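Local coordinates for PA1221 (Pseudomonas aeruginosa, PDB 4DG8), which is a multidomain protein that joins an AMP-binding region of the ANL superfamily to a phosphopantetheine attachment domain, and here holds adenosine monophosphate, at residues R403-Y406 against L412-I415; D325-L328 against I333-G336; G284-S289 against Q421-G426. All coordinates share one frame; numbering follows the deposited sequence.

Interaction 1 (R403-Y406 against L412-I415); sequences RARY and LRFI. With AMP (adenosine monophosphate), chain B.
The side chains of Arg405 and Arg413 run alongside each other in the same direction, with their guanidinium planes 48° apart. One face of the Arg413 guanidinium takes NH2 of Arg405, which sits 3.6 Å from CZ of Arg413. One face of the Arg405 guanidinium rests on CG of Arg413. Two like charges would disfavour this, but acidic neighbours probably offset the cost: Arg405 forms a salt bridge with Asp358, and Arg413 pairs with Asp332 and Asp407. The Arg413 chain folds at chi2 and chi3, whereas that of Arg405 runs extended from CG to NE.

The Tyr406 ring receives Leu412 CD2 over one face, a CH-pi contact 3.8 Å from the ring centroid. CE1 of Tyr406 is the nearest ring atom to this methyl. The Phe414 ring has AMP C2 over the centre of one face and the carbonyl O of Arg403 over the opposite one, offset toward the rim. CZ of Phe414 comes to 3.7 Å from N3 of AMP, so the phenyl lies against the adenine.

These residues form an antiparallel beta hairpin of strands 393-406 and 412-416. Arg405 and Arg413 are a hydrogen-bonded pair and share one face of the sheet. Ala404, Tyr406, Leu412 and Phe414 occupy the other, where strand 342-347 also touches Tyr406 and Leu412.

Arg405 O accepts from Arg413 N at 2.7 Å, and Arg405 N donates to Arg413 O at 3.0 Å. The third backbone bond runs from Ile415 N to Arg403 O at 2.7 Å. CG1 of Ile415 is anti to its carbonyl carbon (chi1 -64°), which carries CD1 over the neighbouring strand to lie 3.6 Å from Ala404 C.

Interaction 2 (D325-L328 against I333-G336); sequences DDDL and IPIG
Asp327, in the 3-10 segment that begins at Asp326, faces the irregular chain at Ile333, with the two CA atoms 6.0 Å apart. The bond from CA to CB of Asp327 is directed toward this chain, and the side chain crosses Pro334 obliquely. Its OD1 lies 3.9 Å from CG of Pro334, and CD of the ring is equally near. This is van der Waals packing of a carboxylate against a proline ring. CD1 of Ile333 fills the other part of the contact, 3.9 Å from the carbonyl O of Asp327.

Both segments belong to the connection between strands 319-322 and 337-338 of a mixed sheet in the AMP-binding region. The turn carries a backbone bond from Leu328 N to Asp325 O. Where the chain leaves the contact, Ile335 and Gly336 form a classic beta bulge against Leu412 of the neighbouring strand.

The buried carboxylate is gripped from outside the two segments. OD2 of Asp327 is hydrogen-bonded to His321 NE2 and Thr324 N, while OD1 makes a salt bridge with Arg411. These bonds fix the rotation of the carboxylate beside Pro334. Ile333 also packs on Val290 and Val293 of helix 290-299.

Interaction 3 (G284-S289 against Q421-G426); sequences GGDILS and QVKLNG. With AMP (adenosine monophosphate), chain B.
A hydrogen bond from Lys423 NZ to Gly285 O, 2.8 Å long, joins the two segments. The amine lies in the carbonyl plane on a lone pair, with a C=O...N angle of 126°. The same NZ also donates to AMP, at 3.0 Å to O4' and 3.2 Å to O5'. Three oxygens thus hold the amine between the 284-289 loop and the ligand. The Lys423 chain reaches them by bending at chi2, chi3 and chi4.

Packing involves the base of the lysine. The side chains of Asp286 and Lys423 pass each other running in opposite senses, and Asp286 OD1 comes to 3.6 Å from Lys423 CB. The Asp286 carboxylate does not pair with this amine, since its OD2 is 5.3 Å from Lys423 NZ. It instead makes a salt bridge with Lys458.

In this ANL-superfamily fold the loop between strand 280-284 and helix 290-299 lines the AMP pocket, and Lys423 reaches in from strand 421-424 of a two-stranded antiparallel sheet.

Other loop contacts are with the adenine. Gly285 N approaches AMP N7 closely, at 3.0 Å. Ile287 approaches the base near C2. CA of Gly284 passes close to N6 of the ligand, at 3.7 Å.

Overall arrangement
From the N terminus, segment 284-289 comes first and meets 421-426 only after 131 intervening residues, so interaction 3 closes a long loop. Interactions 2 and 1 both fall within that loop, one after the other. Interaction 2 closes a short excursion between strands 319-322 and 337-338, and interaction 1 then closes the hairpin of strands 393-406 and 412-416. Interactions 2 and 1 are joined by backbone bonds of Leu412 to Ile335 and Gly336. Ile287 packs on Phe414, linking interaction 3 to interaction 1, and Leu288 meets Ile333 of interaction 2. Interactions 1 and 3 both touch AMP.

Interaction 1 (R403-Y406 against L412-I415)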
loop_
_atom_site.group_PDB
_atom_site.type_symbol
_atom_site.label_atom_id
_atom_site.label_comp_id
_atom_site.label_asym_id
_atom_site.label_seq_id
_atom_site.Cartn_x
_atom_site.Cartn_y
_atom_site.Cartn_z
ATOM N N ARG A 403 11.795 7.768 12.434
ATOM C CA ARG A 403 12.118 8.600 13.586
ATOM C C ARG A 403 11.060 9.679 13.743
ATOM O O ARG A 403 10.648 10.327 12.759
ATOM C CB ARG A 403 13.507 9.237 13.448
ATOM C CG ARG A 403 14.665 8.237 13.389
ATOM C CD ARG A 403 15.952 8.841 13.938
ATOM N NE ARG A 403 15.876 9.041 15.384
ATOM C CZ ARG A 403 16.724 9.790 16.086
ATOM N NH1 ARG A 403 17.716 10.421 15.473
ATOM N NH2 ARG A 403 16.578 9.913 17.401
ATOM N N ALA A 404 10.614 9.845 14.985
ATOM C CA ALA A 404 9.620 10.848 15.335
ATOM C C ALA A 404 9.844 11.363 16.759
ATOM O O ALA A 404 10.811 10.970 17.426
ATOM C CB ALA A 404 8.217 10.281 15.179
ATOM N N ARG A 405 8.945 12.244 17.202
ATOM C CA ARG A 405 8.956 12.815 18.543
ATOM C C ARG A 405 7.508 13.042 18.949
ATOM O O ARG A 405 6.641 13.224 18.088
ATOM C CB ARG A 405 9.666 14.170 18.550
ATOM C CG ARG A 405 8.816 15.252 17.879
ATOM C CD ARG A 405 9.339 16.663 18.043
ATOM N NE ARG A 405 8.626 17.560 17.135
ATOM C CZ ARG A 405 7.556 18.285 17.460
ATOM N NH1 ARG A 405 7.067 18.252 18.697
ATOM N NH2 ARG A 405 6.972 19.050 16.539
ATOM N N TYR A 406 7.242 13.030 20.253
ATOM C CA TYR A 406 5.930 13.416 20.766
ATOM C C TYR A 406 5.847 14.929 20.873
ATOM O O TYR A 406 6.851 15.587 21.156
ATOM C CB TYR A 406 5.688 12.832 22.160
ATOM C CG TYR A 406 5.557 11.328 22.208
ATOM C CD1 TYR A 406 4.452 10.686 21.659
ATOM C CD2 TYR A 406 6.529 10.551 22.824
ATOM C CE1 TYR A 406 4.324 9.307 21.716
ATOM C CE2 TYR A 406 6.414 9.179 22.884
ATOM C CZ TYR A 406 5.309 8.554 22.328
ATOM O OH TYR A 406 5.192 7.176 22.402
ATOM N N LEU A 412 2.267 11.838 17.963
ATOM C CA LEU A 412 3.543 11.656 17.282
ATOM C C LEU A 412 3.739 12.643 16.132
ATOM O O LEU A 412 2.809 12.954 15.384
ATOM C CB LEU A 412 3.720 10.213 16.799
ATOM C CG LEU A 412 4.037 9.191 17.898
ATOM C CD1 LEU A 412 3.880 7.779 17.363
ATOM C CD2 LEU A 412 5.437 9.397 18.467
ATOM N N ARG A 413 4.966 13.136 16.022
ATOM C CA ARG A 413 5.363 14.075 14.987
ATOM C C ARG A 413 6.495 13.428 14.179
ATOM O O ARG A 413 7.586 13.186 14.709
ATOM C CB ARG A 413 5.827 15.368 15.651
ATOM C CG ARG A 413 4.817 15.881 16.687
ATOM C CD ARG A 413 3.507 16.330 16.014
ATOM N NE ARG A 413 3.740 17.565 15.281
ATOM C CZ ARG A 413 3.512 18.786 15.762
ATOM N NH1 ARG A 413 3.002 18.963 16.982
ATOM N NH2 ARG A 413 3.794 19.835 15.015
ATOM N N PHE A 414 6.226 13.125 12.910
ATOM C CA PHE A 414 7.175 12.389 12.076
ATOM C C PHE A 414 8.424 13.216 11.750
ATOM O O PHE A 414 8.339 14.375 11.334
ATOM C CB PHE A 414 6.497 11.922 10.795
ATOM C CG PHE A 414 7.373 11.082 9.914
ATOM C CD1 PHE A 414 7.365 9.694 10.024
ATOM C CD2 PHE A 414 8.194 11.677 8.966
ATOM C CE1 PHE A 414 8.167 8.915 9.209
ATOM C CE2 PHE A 414 8.995 10.903 8.143
ATOM C CZ PHE A 414 8.987 9.519 8.266
ATOM N N ILE A 415 9.593 12.616 11.935
ATOM C CA ILE A 415 10.839 13.313 11.637
ATOM C C ILE A 415 11.474 12.857 10.325
ATOM O O ILE A 415 11.684 13.668 9.411
ATOM C CB ILE A 415 11.844 13.229 12.799
ATOM C CG1 ILE A 415 11.281 13.963 14.029
ATOM C CG2 ILE A 415 13.188 13.824 12.383
ATOM C CD1 ILE A 415 12.089 13.750 15.304
HETATM P P AMP B . 4.779 1.718 2.699
HETATM O O1P AMP B . 5.057 1.502 1.226
HETATM O O2P AMP B . 3.352 2.022 3.132
HETATM O O3P AMP B . 5.303 0.490 3.421
HETATM O "O5'" AMP B . 5.750 2.842 3.263
HETATM C "C5'" AMP B . 5.867 3.057 4.656
HETATM C "C4'" AMP B . 6.790 4.204 4.965
HETATM O "O4'" AMP B . 6.325 5.410 4.301
HETATM C "C3'" AMP B . 6.883 4.596 6.428
HETATM O "O3'" AMP B . 7.759 3.753 7.168
HETATM C "C2'" AMP B . 7.339 6.047 6.354
HETATM O "O2'" AMP B . 8.736 6.117 6.091
HETATM C "C1'" AMP B . 6.586 6.540 5.115
HETATM N N9 AMP B . 5.293 7.173 5.466
HETATM C C8 AMP B . 4.084 6.574 5.346
HETATM N N7 AMP B . 3.079 7.393 5.742
HETATM C C5 AMP B . 3.629 8.549 6.142
HETATM C C6 AMP B . 3.126 9.842 6.682
HETATM N N6 AMP B . 1.812 10.052 6.879
HETATM N N1 AMP B . 4.031 10.810 6.968
HETATM C C2 AMP B . 5.349 10.599 6.767
HETATM N N3 AMP B . 5.870 9.454 6.280
HETATM C C4 AMP B . 5.086 8.404 5.950
#

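Interaction 2 (D325-L328 against I333-G336)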
loop_
_atom_site.group_PDB
_atom_site.type_symbol
_atom_site.label_atom_id
_atom_site.label_comp_id
_atom_site.label_asym_id
_atom_site.label_seq_id
_atom_site.Cartn_x
_atom_site.Cartn_y
_atom_site.Cartn_z
ATOM N N ASP A 325 -8.094 22.358 13.180
ATOM C CA ASP A 325 -7.889 23.761 12.871
ATOM C C ASP A 325 -6.515 24.249 13.347
ATOM O O ASP A 325 -5.795 24.923 12.614
ATOM C CB ASP A 325 -8.994 24.594 13.519
ATOM C CG ASP A 325 -8.873 26.051 13.181
ATOM O OD1 ASP A 325 -8.845 26.362 11.969
ATOM O OD2 ASP A 325 -8.767 26.877 14.121
ATOM N N ASP A 326 -6.157 23.903 14.579
ATOM C CA ASP A 326 -4.867 24.287 15.135
ATOM C C ASP A 326 -3.687 23.704 14.375
ATOM O O ASP A 326 -2.636 24.347 14.244
ATOM C CB ASP A 326 -4.780 23.829 16.581
ATOM C CG ASP A 326 -4.838 24.971 17.535
ATOM O OD1 ASP A 326 -5.303 26.049 17.116
ATOM O OD2 ASP A 326 -4.416 24.794 18.695
ATOM N N ASP A 327 -3.848 22.473 13.898
ATOM C CA ASP A 327 -2.770 21.793 13.180
ATOM C C ASP A 327 -2.274 22.612 12.003
ATOM O O ASP A 327 -1.123 22.477 11.599
ATOM C CB ASP A 327 -3.210 20.403 12.706
ATOM C CG ASP A 327 -3.509 19.467 13.860
ATOM O OD1 ASP A 327 -2.932 19.694 14.958
ATOM O OD2 ASP A 327 -4.312 18.518 13.667
ATOM N N LEU A 328 -3.144 23.461 11.461
ATOM C CA LEU A 328 -2.808 24.205 10.253
ATOM C C LEU A 328 -1.795 25.300 10.540
ATOM O O LEU A 328 -1.279 25.942 9.618
ATOM C CB LEU A 328 -4.059 24.805 9.624
ATOM C CG LEU A 328 -5.162 23.810 9.281
ATOM C CD1 LEU A 328 -6.348 24.569 8.727
ATOM C CD2 LEU A 328 -4.674 22.755 8.297
ATOM N N ILE A 333 1.995 18.295 10.013
ATOM C CA ILE A 333 0.759 17.694 10.522
ATOM C C ILE A 333 1.120 16.471 11.355
ATOM O O ILE A 333 1.814 15.581 10.855
ATOM C CB ILE A 333 -0.151 17.205 9.377
ATOM C CG1 ILE A 333 -0.420 18.330 8.368
ATOM C CG2 ILE A 333 -1.454 16.614 9.934
ATOM C CD1 ILE A 333 -1.085 19.563 8.972
ATOM N N PRO A 334 0.656 16.415 12.624
ATOM C CA PRO A 334 0.917 15.231 13.457
ATOM C C PRO A 334 0.509 13.960 12.724
ATOM O O PRO A 334 -0.384 14.016 11.853
ATOM C CB PRO A 334 -0.007 15.442 14.671
ATOM C CG PRO A 334 -0.174 16.932 14.776
ATOM C CD PRO A 334 -0.142 17.436 13.330
ATOM N N ILE A 335 1.193 12.851 13.011
ATOM C CA ILE A 335 0.742 11.541 12.541
ATOM C C ILE A 335 -0.113 10.891 13.626
ATOM O O ILE A 335 -0.626 9.785 13.461
ATOM C CB ILE A 335 1.894 10.607 12.093
ATOM C CG1 ILE A 335 2.886 10.346 13.235
ATOM C CG2 ILE A 335 2.590 11.189 10.853
ATOM C CD1 ILE A 335 4.069 9.414 12.847
ATOM N N GLY A 336 -0.294 11.620 14.722
ATOM C CA GLY A 336 -1.270 11.256 15.740
ATOM C C GLY A 336 -0.948 10.100 16.668
ATOM O O GLY A 336 0.122 10.060 17.292
#

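Interaction 3 (G284-S289 against Q421-G426)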
loop_
_atom_site.group_PDB
_atom_site.type_symbol
_atom_site.label_atom_id
_atom_site.label_comp_id
_atom_site.label_asym_id
_atom_site.label_seq_id
_atom_site.Cartn_x
_atom_site.Cartn_y
_atom_site.Cartn_z
ATOM N N GLY A 284 -1.341 10.669 3.104
ATOM C CA GLY A 284 -0.146 10.212 3.795
ATOM C C GLY A 284 0.825 9.533 2.849
ATOM O O GLY A 284 0.854 9.834 1.649
ATOM N N GLY A 285 1.644 8.627 3.386
ATOM C CA GLY A 285 2.602 7.915 2.562
ATOM C C GLY A 285 3.912 8.667 2.457
ATOM O O GLY A 285 4.950 8.073 2.220
ATOM N N ASP A 286 3.846 9.983 2.639
ATOM C CA ASP A 286 5.009 10.857 2.758
ATOM C C ASP A 286 4.646 11.952 3.743
ATOM O O ASP A 286 3.479 12.090 4.122
ATOM C CB ASP A 286 5.367 11.509 1.423
ATOM C CG ASP A 286 6.333 10.685 0.615
ATOM O OD1 ASP A 286 7.500 10.506 1.060
ATOM O OD2 ASP A 286 5.925 10.232 -0.476
ATOM N N ILE A 287 5.647 12.722 4.153
ATOM C CA ILE A 287 5.427 13.916 4.955
ATOM C C ILE A 287 4.419 14.820 4.240
ATOM O O ILE A 287 4.606 15.205 3.074
ATOM C CB ILE A 287 6.766 14.659 5.180
ATOM C CG1 ILE A 287 7.648 13.876 6.143
ATOM C CG2 ILE A 287 6.567 16.124 5.709
ATOM C CD1 ILE A 287 9.128 14.383 6.161
ATOM N N LEU A 288 3.349 15.160 4.949
ATOM C CA LEU A 288 2.326 16.004 4.369
ATOM C C LEU A 288 2.843 17.434 4.234
ATOM O O LEU A 288 3.636 17.918 5.059
ATOM C CB LEU A 288 1.045 15.984 5.214
ATOM C CG LEU A 288 0.339 14.654 5.491
ATOM C CD1 LEU A 288 -1.014 14.958 6.127
ATOM C CD2 LEU A 288 0.169 13.821 4.214
ATOM N N SER A 289 2.373 18.108 3.193
ATOM C CA SER A 289 2.719 19.505 2.956
ATOM C C SER A 289 1.660 20.369 3.652
ATOM O O SER A 289 0.512 20.448 3.217
ATOM C CB SER A 289 2.723 19.776 1.445
ATOM O OG SER A 289 2.676 21.151 1.153
ATOM N N GLN A 421 16.406 5.009 2.469
ATOM C CA GLN A 421 15.130 4.605 1.896
ATOM C C GLN A 421 14.281 5.802 1.474
ATOM O O GLN A 421 14.041 6.716 2.266
ATOM C CB GLN A 421 14.362 3.743 2.893
ATOM C CG GLN A 421 12.923 3.472 2.493
ATOM C CD GLN A 421 12.217 2.548 3.487
ATOM O OE1 GLN A 421 12.620 1.398 3.681
ATOM N NE2 GLN A 421 11.169 3.056 4.126
ATOM N N VAL A 422 13.820 5.787 0.225
ATOM C CA VAL A 422 12.979 6.863 -0.281
ATOM C C VAL A 422 11.636 6.316 -0.743
ATOM O O VAL A 422 11.510 5.123 -0.998
ATOM C CB VAL A 422 13.637 7.548 -1.483
ATOM C CG1 VAL A 422 14.993 8.122 -1.093
ATOM C CG2 VAL A 422 13.782 6.551 -2.621
ATOM N N LYS A 423 10.634 7.182 -0.862
ATOM C CA LYS A 423 9.348 6.763 -1.420
ATOM C C LYS A 423 9.236 7.192 -2.882
ATOM O O LYS A 423 9.250 8.386 -3.182
ATOM C CB LYS A 423 8.176 7.342 -0.612
ATOM C CG LYS A 423 8.065 6.851 0.844
ATOM C CD LYS A 423 7.648 5.373 0.919
ATOM C CE LYS A 423 6.183 5.124 0.480
ATOM N NZ LYS A 423 5.162 5.415 1.538
ATOM N N LEU A 424 9.115 6.229 -3.791
ATOM C CA LEU A 424 9.001 6.550 -5.209
ATOM C C LEU A 424 7.664 6.062 -5.778
ATOM O O LEU A 424 7.450 4.864 -5.961
ATOM C CB LEU A 424 10.177 5.916 -5.964
ATOM C CG LEU A 424 10.282 6.032 -7.481
ATOM C CD1 LEU A 424 10.172 7.478 -7.902
ATOM C CD2 LEU A 424 11.603 5.426 -7.961
ATOM N N ASN A 425 6.773 7.001 -6.065
ATOM C CA ASN A 425 5.455 6.672 -6.606
ATOM C C ASN A 425 4.776 5.510 -5.889
ATOM O O ASN A 425 4.348 4.539 -6.517
ATOM C CB ASN A 425 5.530 6.435 -8.109
ATOM C CG ASN A 425 6.093 7.626 -8.833
ATOM O OD1 ASN A 425 5.661 8.761 -8.604
ATOM N ND2 ASN A 425 7.093 7.391 -9.678
ATOM N N GLY A 426 4.702 5.615 -4.567
ATOM C CA GLY A 426 4.002 4.630 -3.759
ATOM C C GLY A 426 4.863 3.504 -3.223
ATOM O O GLY A 426 4.454 2.807 -2.299
HETATM P P AMP B . 4.779 1.718 2.699
HETATM O O1P AMP B . 5.057 1.502 1.226
HETATM O O2P AMP B . 3.352 2.022 3.132
HETATM O O3P AMP B . 5.303 0.490 3.421
HETATM O "O5'" AMP B . 5.750 2.842 3.263
HETATM C "C5'" AMP B . 5.867 3.057 4.656
HETATM C "C4'" AMP B . 6.790 4.204 4.965
HETATM O "O4'" AMP B . 6.325 5.410 4.301
HETATM C "C3'" AMP B . 6.883 4.596 6.428
HETATM O "O3'" AMP B . 7.759 3.753 7.168
HETATM C "C2'" AMP B . 7.339 6.047 6.354
HETATM O "O2'" AMP B . 8.736 6.117 6.091
HETATM C "C1'" AMP B . 6.586 6.540 5.115
HETATM N N9 AMP B . 5.293 7.173 5.466
HETATM C C8 AMP B . 4.084 6.574 5.346
HETATM N N7 AMP B . 3.079 7.393 5.742
HETATM C C5 AMP B . 3.629 8.549 6.142
HETATM C C6 AMP B . 3.126 9.842 6.682
HETATM N N6 AMP B . 1.812 10.052 6.879
HETATM N N1 AMP B . 4.031 10.810 6.968
HETATM C C2 AMP B . 5.349 10.599 6.767
HETATM N N3 AMP B . 5.870 9.454 6.280
HETATM C C4 AMP B . 5.086 8.404 5.950
#